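Local coordinates for tautomerase domain-containing protein (Gammaproteobacteria bacterium SG8_31, PDB 7M59) that is a small hexameric member of the tautomerase superfamily, each subunit built on a short beta-alpha-beta unit, with its precise role not established, at residues Q17-A22 with V40-T45; A22-V27 with A33-I38. All blocks are in the same frame, centred on the assembly; numbering follows the deposited sequence.

Contact 1 (Q17-A22 with V40-T45)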
ATOM      1  N   GLN A  17      -8.673 -11.978 -13.877  1.00 26.27           N
ATOM      2  CA  GLN A  17      -7.784 -11.770 -15.017  1.00 27.28           C
ATOM      3  C   GLN A  17      -8.354 -10.727 -15.971  1.00 26.13           C
ATOM      4  O   GLN A  17      -7.615  -9.882 -16.495  1.00 26.68           O
ATOM      5  CB  GLN A  17      -7.528 -13.097 -15.741  1.00 30.51           C
ATOM      6  CG  GLN A  17      -6.623 -12.990 -16.976  1.00 31.05           C
ATOM      7  CD  GLN A  17      -5.218 -12.490 -16.662  1.00 37.57           C
ATOM      8  OE1 GLN A  17      -4.778 -12.508 -15.511  1.00 39.41           O
ATOM      9  NE2 GLN A  17      -4.503 -12.046 -17.692  1.00 35.13           N
ATOM     10  N   ALA A  18      -9.668 -10.770 -16.208  1.00 26.17           N
ATOM     11  CA  ALA A  18     -10.312  -9.740 -17.016  1.00 25.65           C
ATOM     12  C   ALA A  18     -10.093  -8.358 -16.422  1.00 24.19           C
ATOM     13  O   ALA A  18      -9.833  -7.395 -17.152  1.00 25.44           O
ATOM     14  CB  ALA A  18     -11.809 -10.027 -17.135  1.00 26.19           C
ATOM     15  N   MET A  19     -10.192  -8.243 -15.098  1.00 23.37           N
ATOM     16  CA  MET A  19      -9.956  -6.954 -14.456  1.00 22.05           C
ATOM     17  C   MET A  19      -8.519  -6.499 -14.659  1.00 20.98           C
ATOM     18  O   MET A  19      -8.269  -5.333 -14.985  1.00 21.91           O
ATOM     19  CB  MET A  19     -10.279  -7.031 -12.964  1.00 22.30           C
ATOM     20  CG  MET A  19     -10.137  -5.682 -12.262  1.00 22.03           C
ATOM     21  SD  MET A  19     -10.240  -5.785 -10.468  1.00 22.33           S
ATOM     22  CE  MET A  19      -8.721  -6.630 -10.044  1.00 22.11           C
ATOM     23  N   ALA A  20      -7.560  -7.406 -14.456  1.00 21.66           N
ATOM     24  CA  ALA A  20      -6.156  -7.027 -14.577  1.00 22.07           C
ATOM     25  C   ALA A  20      -5.831  -6.596 -16.000  1.00 24.52           C
ATOM     26  O   ALA A  20      -5.110  -5.614 -16.215  1.00 23.04           O
ATOM     27  CB  ALA A  20      -5.263  -8.191 -14.143  1.00 22.22           C
ATOM     28  N   GLU A  21      -6.370  -7.310 -16.990  1.00 24.87           N
ATOM     29  CA  GLU A  21      -6.135  -6.937 -18.381  1.00 26.04           C
ATOM     30  C   GLU A  21      -6.785  -5.603 -18.721  1.00 23.61           C
ATOM     31  O   GLU A  21      -6.175  -4.761 -19.392  1.00 24.99           O
ATOM     32  CB  GLU A  21      -6.646  -8.046 -19.301  1.00 26.26           C
ATOM     33  CG  GLU A  21      -5.800  -9.298 -19.210  1.00 26.92           C
ATOM     34  CD  GLU A  21      -6.353 -10.461 -20.016  1.00 35.44           C
ATOM     35  OE1 GLU A  21      -7.461 -10.325 -20.578  1.00 38.43           O
ATOM     36  OE2 GLU A  21      -5.682 -11.515 -20.058  1.00 33.73           O
ATOM     37  N   ALA A  22      -8.019  -5.386 -18.265  1.00 23.36           N
ATOM     38  CA  ALA A  22      -8.707  -4.132 -18.559  1.00 22.13           C
ATOM     39  C   ALA A  22      -8.009  -2.948 -17.899  1.00 23.82           C
ATOM     40  O   ALA A  22      -7.922  -1.866 -18.488  1.00 23.49           O
ATOM     41  CB  ALA A  22     -10.160  -4.219 -18.104  1.00 24.02           C
ATOM     42  N   VAL A  40       0.150  -5.014 -12.199  1.00 18.85           N
ATOM     43  CA  VAL A  40      -1.120  -5.046 -11.483  1.00 18.89           C
ATOM     44  C   VAL A  40      -1.038  -6.124 -10.414  1.00 19.52           C
ATOM     45  O   VAL A  40      -0.607  -7.252 -10.685  1.00 21.59           O
ATOM     46  CB  VAL A  40      -2.300  -5.307 -12.434  1.00 20.36           C
ATOM     47  CG1 VAL A  40      -3.600  -5.364 -11.653  1.00 19.79           C
ATOM     48  CG2 VAL A  40      -2.366  -4.223 -13.496  1.00 21.35           C
ATOM     49  N   LEU A  41      -1.446  -5.781  -9.201  1.00 17.38           N
ATOM     50  CA  LEU A  41      -1.396  -6.697  -8.073  1.00 17.37           C
ATOM     51  C   LEU A  41      -2.780  -6.756  -7.448  1.00 20.43           C
ATOM     52  O   LEU A  41      -3.357  -5.714  -7.131  1.00 19.30           O
ATOM     53  CB  LEU A  41      -0.355  -6.232  -7.048  1.00 18.56           C
ATOM     54  CG  LEU A  41      -0.340  -7.040  -5.756  1.00 22.39           C
ATOM     55  CD1 LEU A  41       0.214  -8.438  -6.044  1.00 22.84           C
ATOM     56  CD2 LEU A  41       0.515  -6.313  -4.749  1.00 23.46           C
ATOM     57  N   ILE A  42      -3.317  -7.966  -7.284  1.00 18.13           N
ATOM     58  CA  ILE A  42      -4.661  -8.170  -6.757  1.00 17.94           C
ATOM     59  C   ILE A  42      -4.558  -8.800  -5.375  1.00 18.43           C
ATOM     60  O   ILE A  42      -3.841  -9.792  -5.188  1.00 19.01           O
ATOM     61  CB  ILE A  42      -5.502  -9.065  -7.683  1.00 18.31           C
ATOM     62  CG1 ILE A  42      -5.628  -8.429  -9.072  1.00 18.74           C
ATOM     63  CG2 ILE A  42      -6.871  -9.313  -7.057  1.00 20.18           C
ATOM     64  CD1 ILE A  42      -6.148  -9.405 -10.137  1.00 22.46           C
ATOM     65  N   ARG A  43      -5.275  -8.232  -4.410  1.00 17.64           N
ATOM     66  CA  ARG A  43      -5.401  -8.818  -3.081  1.00 17.45           C
ATOM     67  C   ARG A  43      -6.878  -8.946  -2.744  1.00 18.77           C
ATOM     68  O   ARG A  43      -7.640  -7.996  -2.942  1.00 18.61           O
ATOM     69  CB  ARG A  43      -4.706  -7.955  -2.017  1.00 17.66           C
ATOM     70  CG  ARG A  43      -3.184  -7.955  -2.108  1.00 18.21           C
ATOM     71  CD  ARG A  43      -2.566  -7.114  -0.973  1.00 17.83           C
ATOM     72  NE  ARG A  43      -2.922  -5.702  -1.125  1.00 16.58           N
ATOM     73  CZ  ARG A  43      -2.095  -4.750  -1.562  1.00 18.46           C
ATOM     74  NH1 ARG A  43      -0.824  -5.024  -1.873  1.00 17.01           N
ATOM     75  NH2 ARG A  43      -2.541  -3.504  -1.680  1.00 15.57           N
ATOM     76  N   GLU A  44      -7.275 -10.107  -2.222  1.00 20.78           N
ATOM     77  CA  GLU A  44      -8.655 -10.354  -1.814  1.00 20.83           C
ATOM     78  C   GLU A  44      -8.792 -10.303  -0.302  1.00 21.47           C
ATOM     79  O   GLU A  44      -7.912 -10.769   0.430  1.00 22.54           O
ATOM     80  CB  GLU A  44      -9.137 -11.722  -2.297  1.00 22.60           C
ATOM     81  CG  GLU A  44      -9.210 -11.862  -3.788  1.00 23.98           C
ATOM     82  CD  GLU A  44      -9.470 -13.300  -4.201  1.00 27.66           C
ATOM     83  OE1 GLU A  44      -8.729 -14.202  -3.751  1.00 30.66           O
ATOM     84  OE2 GLU A  44     -10.433 -13.522  -4.951  1.00 27.70           O
ATOM     85  N   THR A  45      -9.921  -9.777   0.153  1.00 21.01           N
ATOM     86  CA  THR A  45     -10.271  -9.695   1.561  1.00 21.47           C
ATOM     87  C   THR A  45     -11.753  -9.978   1.723  1.00 21.62           C
ATOM     88  O   THR A  45     -12.534  -9.819   0.776  1.00 21.47           O
ATOM     89  CB  THR A  45      -9.934  -8.318   2.160  1.00 23.64           C
ATOM     90  OG1 THR A  45     -10.202  -7.287   1.199  1.00 23.60           O
ATOM     91  CG2 THR A  45      -8.476  -8.269   2.593  1.00 24.13           C
TER
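Val-40, near the start of strand 39-45, sets CG1 against the methyl of Ala-20, CB to CG1 4.1 Å, inside the beta-alpha-beta unit that forms the core of a tautomerase-family subunit. Its other branch, CG2, lies 4.1 Å from Ala-20 O. The segment axes run roughly antiparallel, at 148°, and approach to 9.2 Å, with Ala-20 presenting just a methyl to the strand. Leu-41 faces the other way and pairs through its backbone with strand 2-8, while Val-40 and Leu-41 together carry the sheet into an antiparallel ladder with the second subunit. Ile-42 returns to the helix side. Its CG1, beside the backbone N (chi1 -60°), reaches toward the helix, and CD1 comes to 4.3 Å from Ala-20 CB. Met-19 extends from the helix through chi2 and then bends at chi3 (69°), which puts its CE tip to tip with Ile-42, 3.7 Å from CG1 and 3.8 Å from CD1. Arg-43, again on the far side, forms salt bridges to Asp-6 of its own chain and Asp-6 of the second subunit. Beyond it, Glu-44 OE2 makes a salt bridge with Lys-16 NZ, and Thr-45 OG1 is hydrogen-bonded with His-50 NE2.

Contact 2 (A22-V27 with A33-I38); sequences AITRAV and APVEYI
Thr-24 and Ile-38 meet because of how each is turned about chi1: the threonine swings CG2 anti to its backbone N (chi1 -58°, measured to OG1), and the isoleucine sends CG1 to the side opposite its carbonyl carbon, with an extended chi2 of 173° carrying CD1 on to the helix. The two side chains cross obliquely, CG2 of Thr-24 lying 4.0 Å from CD1 of Ile-38. That same CD1 also comes to 3.5 Å from the Thr-24 carbonyl O, so the methyl rests against the helix backbone as well as its side chains. The hydroxyl OG1 of Thr-24 turns back along the helix to hydrogen-bond to Ala-20 O, and merely brushes Ile-38 CG2, at 4.2 Å. One helical turn on, Val-27 slides past Ile-38 in the opposite direction and touches CD1 with CG1 at 4.0 Å. Residues 33-38 lie in the connection from helix 13-31 to strand 39-45, the second half of the beta-alpha-beta crossover, with a short 3-10 turn at 35-37 folded against the helix side. At the start of the connection Ala-33 sets its CB 4.1 Å from Val-27 CG1; its carbonyl O is bonded by His-28 ND1. Pro-1 also packs on Val-27, Ala-33 and Ile-38, so the chain's N-terminal residue lies beside this cluster. Toward the partly exposed margin, Val-35 crosses Thr-24 at about a right angle, its CG1 4.1 Å from Thr-24 CG2, while Ala-53 of the second subunit packs on the valine.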
ATOM      1  N   ALA A  22      -8.019  -5.386 -18.265  1.00 23.36           N
ATOM      2  CA  ALA A  22      -8.707  -4.132 -18.559  1.00 22.13           C
ATOM      3  C   ALA A  22      -8.009  -2.948 -17.899  1.00 23.82           C
ATOM      4  O   ALA A  22      -7.922  -1.866 -18.488  1.00 23.49           O
ATOM      5  CB  ALA A  22     -10.160  -4.219 -18.104  1.00 24.02           C
ATOM      6  N   ILE A  23      -7.507  -3.134 -16.676  1.00 22.87           N
ATOM      7  CA  ILE A  23      -6.752  -2.064 -16.025  1.00 21.78           C
ATOM      8  C   ILE A  23      -5.454  -1.793 -16.773  1.00 21.81           C
ATOM      9  O   ILE A  23      -5.052  -0.637 -16.945  1.00 22.19           O
ATOM     10  CB  ILE A  23      -6.499  -2.407 -14.545  1.00 20.16           C
ATOM     11  CG1 ILE A  23      -7.802  -2.266 -13.759  1.00 19.89           C
ATOM     12  CG2 ILE A  23      -5.417  -1.493 -13.964  1.00 20.55           C
ATOM     13  CD1 ILE A  23      -7.735  -2.777 -12.308  1.00 20.75           C
ATOM     14  N   THR A  24      -4.775  -2.852 -17.224  1.00 21.91           N
ATOM     15  CA  THR A  24      -3.535  -2.673 -17.973  1.00 21.59           C
ATOM     16  C   THR A  24      -3.780  -1.841 -19.229  1.00 24.49           C
ATOM     17  O   THR A  24      -3.047  -0.883 -19.509  1.00 23.43           O
ATOM     18  CB  THR A  24      -2.939  -4.041 -18.321  1.00 22.68           C
ATOM     19  OG1 THR A  24      -2.702  -4.774 -17.108  1.00 24.80           O
ATOM     20  CG2 THR A  24      -1.614  -3.889 -19.085  1.00 23.22           C
ATOM     21  N   ARG A  25      -4.830  -2.181 -19.984  1.00 23.21           N
ATOM     22  CA  ARG A  25      -5.183  -1.400 -21.169  1.00 24.99           C
ATOM     23  C   ARG A  25      -5.565   0.030 -20.802  1.00 25.97           C
ATOM     24  O   ARG A  25      -5.132   0.982 -21.464  1.00 26.26           O
ATOM     25  CB  ARG A  25      -6.332  -2.072 -21.923  1.00 27.81           C
ATOM     26  CG  ARG A  25      -5.955  -3.368 -22.622  1.00 33.01           C
ATOM     27  CD  ARG A  25      -7.060  -3.807 -23.577  1.00 33.10           C
ATOM     28  NE  ARG A  25      -8.330  -4.011 -22.884  1.00 35.27           N
ATOM     29  CZ  ARG A  25      -8.678  -5.145 -22.281  1.00 33.99           C
ATOM     30  NH1 ARG A  25      -7.854  -6.185 -22.286  1.00 35.79           N
ATOM     31  NH2 ARG A  25      -9.854  -5.241 -21.674  1.00 34.26           N
ATOM     32  N   ALA A  26      -6.375   0.201 -19.749  1.00 24.54           N
ATOM     33  CA  ALA A  26      -6.795   1.540 -19.342  1.00 25.28           C
ATOM     34  C   ALA A  26      -5.601   2.417 -18.982  1.00 24.26           C
ATOM     35  O   ALA A  26      -5.526   3.579 -19.396  1.00 23.87           O
ATOM     36  CB  ALA A  26      -7.770   1.461 -18.165  1.00 23.67           C
ATOM     37  N   VAL A  27      -4.661   1.883 -18.197  1.00 21.38           N
ATOM     38  CA  VAL A  27      -3.499   2.677 -17.810  1.00 20.85           C
ATOM     39  C   VAL A  27      -2.645   3.003 -19.031  1.00 23.17           C
ATOM     40  O   VAL A  27      -2.230   4.150 -19.231  1.00 22.80           O
ATOM     41  CB  VAL A  27      -2.697   1.944 -16.719  1.00 21.84           C
ATOM     42  CG1 VAL A  27      -1.358   2.635 -16.460  1.00 20.91           C
ATOM     43  CG2 VAL A  27      -3.535   1.881 -15.449  1.00 20.96           C
ATOM     44  N   ALA A  33       1.724   4.887 -20.209  1.00 23.72           N
ATOM     45  CA  ALA A  33       2.681   3.961 -19.631  1.00 22.45           C
ATOM     46  C   ALA A  33       2.851   2.778 -20.573  1.00 23.20           C
ATOM     47  O   ALA A  33       1.852   2.177 -20.990  1.00 25.64           O
ATOM     48  CB  ALA A  33       2.201   3.482 -18.260  1.00 22.76           C
ATOM     49  N   PRO A  34       4.077   2.429 -20.954  1.00 25.17           N
ATOM     50  CA  PRO A  34       4.262   1.219 -21.759  1.00 25.55           C
ATOM     51  C   PRO A  34       3.756   0.006 -21.004  1.00 26.62           C
ATOM     52  O   PRO A  34       3.897  -0.090 -19.784  1.00 25.82           O
ATOM     53  CB  PRO A  34       5.777   1.156 -21.992  1.00 26.44           C
ATOM     54  CG  PRO A  34       6.374   2.291 -21.278  1.00 28.43           C
ATOM     55  CD  PRO A  34       5.307   3.228 -20.831  1.00 26.53           C
ATOM     56  N   VAL A  35       3.147  -0.919 -21.746  1.00 25.39           N
ATOM     57  CA  VAL A  35       2.627  -2.133 -21.125  1.00 24.71           C
ATOM     58  C   VAL A  35       3.725  -2.837 -20.338  1.00 24.62           C
ATOM     59  O   VAL A  35       3.481  -3.382 -19.255  1.00 25.08           O
ATOM     60  CB  VAL A  35       2.006  -3.049 -22.194  1.00 26.24           C
ATOM     61  CG1 VAL A  35       1.634  -4.400 -21.599  1.00 26.06           C
ATOM     62  CG2 VAL A  35       0.795  -2.372 -22.812  1.00 28.31           C
ATOM     63  N   GLU A  36       4.960  -2.793 -20.844  1.00 25.81           N
ATOM     64  CA  GLU A  36       6.078  -3.453 -20.174  1.00 26.55           C
ATOM     65  C   GLU A  36       6.319  -2.905 -18.764  1.00 26.57           C
ATOM     66  O   GLU A  36       6.840  -3.635 -17.910  1.00 27.40           O
ATOM     67  CB  GLU A  36       7.346  -3.316 -21.031  1.00 32.53           C
ATOM     68  CG  GLU A  36       8.652  -3.437 -20.256  1.00 37.76           C
ATOM     69  CD  GLU A  36       9.882  -3.145 -21.088  1.00 48.01           C
ATOM     70  OE1 GLU A  36       9.809  -3.264 -22.333  1.00 51.52           O
ATOM     71  OE2 GLU A  36      10.921  -2.789 -20.485  1.00 49.57           O
ATOM     72  N   TYR A  37       5.942  -1.652 -18.496  1.00 23.94           N
ATOM     73  CA  TYR A  37       6.154  -1.034 -17.188  1.00 23.48           C
ATOM     74  C   TYR A  37       5.021  -1.293 -16.202  1.00 23.39           C
ATOM     75  O   TYR A  37       5.149  -0.917 -15.029  1.00 22.68           O
ATOM     76  CB  TYR A  37       6.299   0.490 -17.308  1.00 23.48           C
ATOM     77  CG  TYR A  37       7.552   1.014 -17.981  1.00 23.25           C
ATOM     78  CD1 TYR A  37       7.773   2.381 -18.063  1.00 25.23           C
ATOM     79  CD2 TYR A  37       8.496   0.156 -18.532  1.00 27.15           C
ATOM     80  CE1 TYR A  37       8.903   2.893 -18.672  1.00 27.00           C
ATOM     81  CE2 TYR A  37       9.639   0.660 -19.154  1.00 29.68           C
ATOM     82  CZ  TYR A  37       9.829   2.030 -19.219  1.00 28.70           C
ATOM     83  OH  TYR A  37      10.953   2.551 -19.822  1.00 32.60           O
ATOM     84  N   ILE A  38       3.917  -1.890 -16.630  1.00 21.61           N
ATOM     85  CA  ILE A  38       2.719  -1.962 -15.796  1.00 21.61           C
ATOM     86  C   ILE A  38       2.754  -3.239 -14.964  1.00 22.44           C
ATOM     87  O   ILE A  38       3.047  -4.328 -15.475  1.00 24.87           O
ATOM     88  CB  ILE A  38       1.446  -1.892 -16.652  1.00 23.07           C
ATOM     89  CG1 ILE A  38       1.372  -0.544 -17.378  1.00 23.32           C
ATOM     90  CG2 ILE A  38       0.215  -2.105 -15.787  1.00 21.55           C
ATOM     91  CD1 ILE A  38       0.240  -0.449 -18.378  1.00 22.39           C
TER

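Both contacts use helix 13-31, successive parts of it sharing Ala-22, and both are largely buried and apolar, with no hydrogen bond across either pair of segments. Contact 1 lies about 4 Å from the centre of the chain and seats the helix on the sheet; contact 2, its centre about 14 Å from that of the chain, folds the connecting loop against the later helix and reaches a partly exposed margin. Contact 1 packs methionine and alanine of the helix on valine and isoleucine from alternate strand residues, whereas contact 2 adds a threonine and a closer approach to a helix carbonyl, met by side chains from a loop with a 3-10 turn. The two meet where Val-40 CG2 packs 3.7 Å from Thr-24 OG1, and both touch the third subunit.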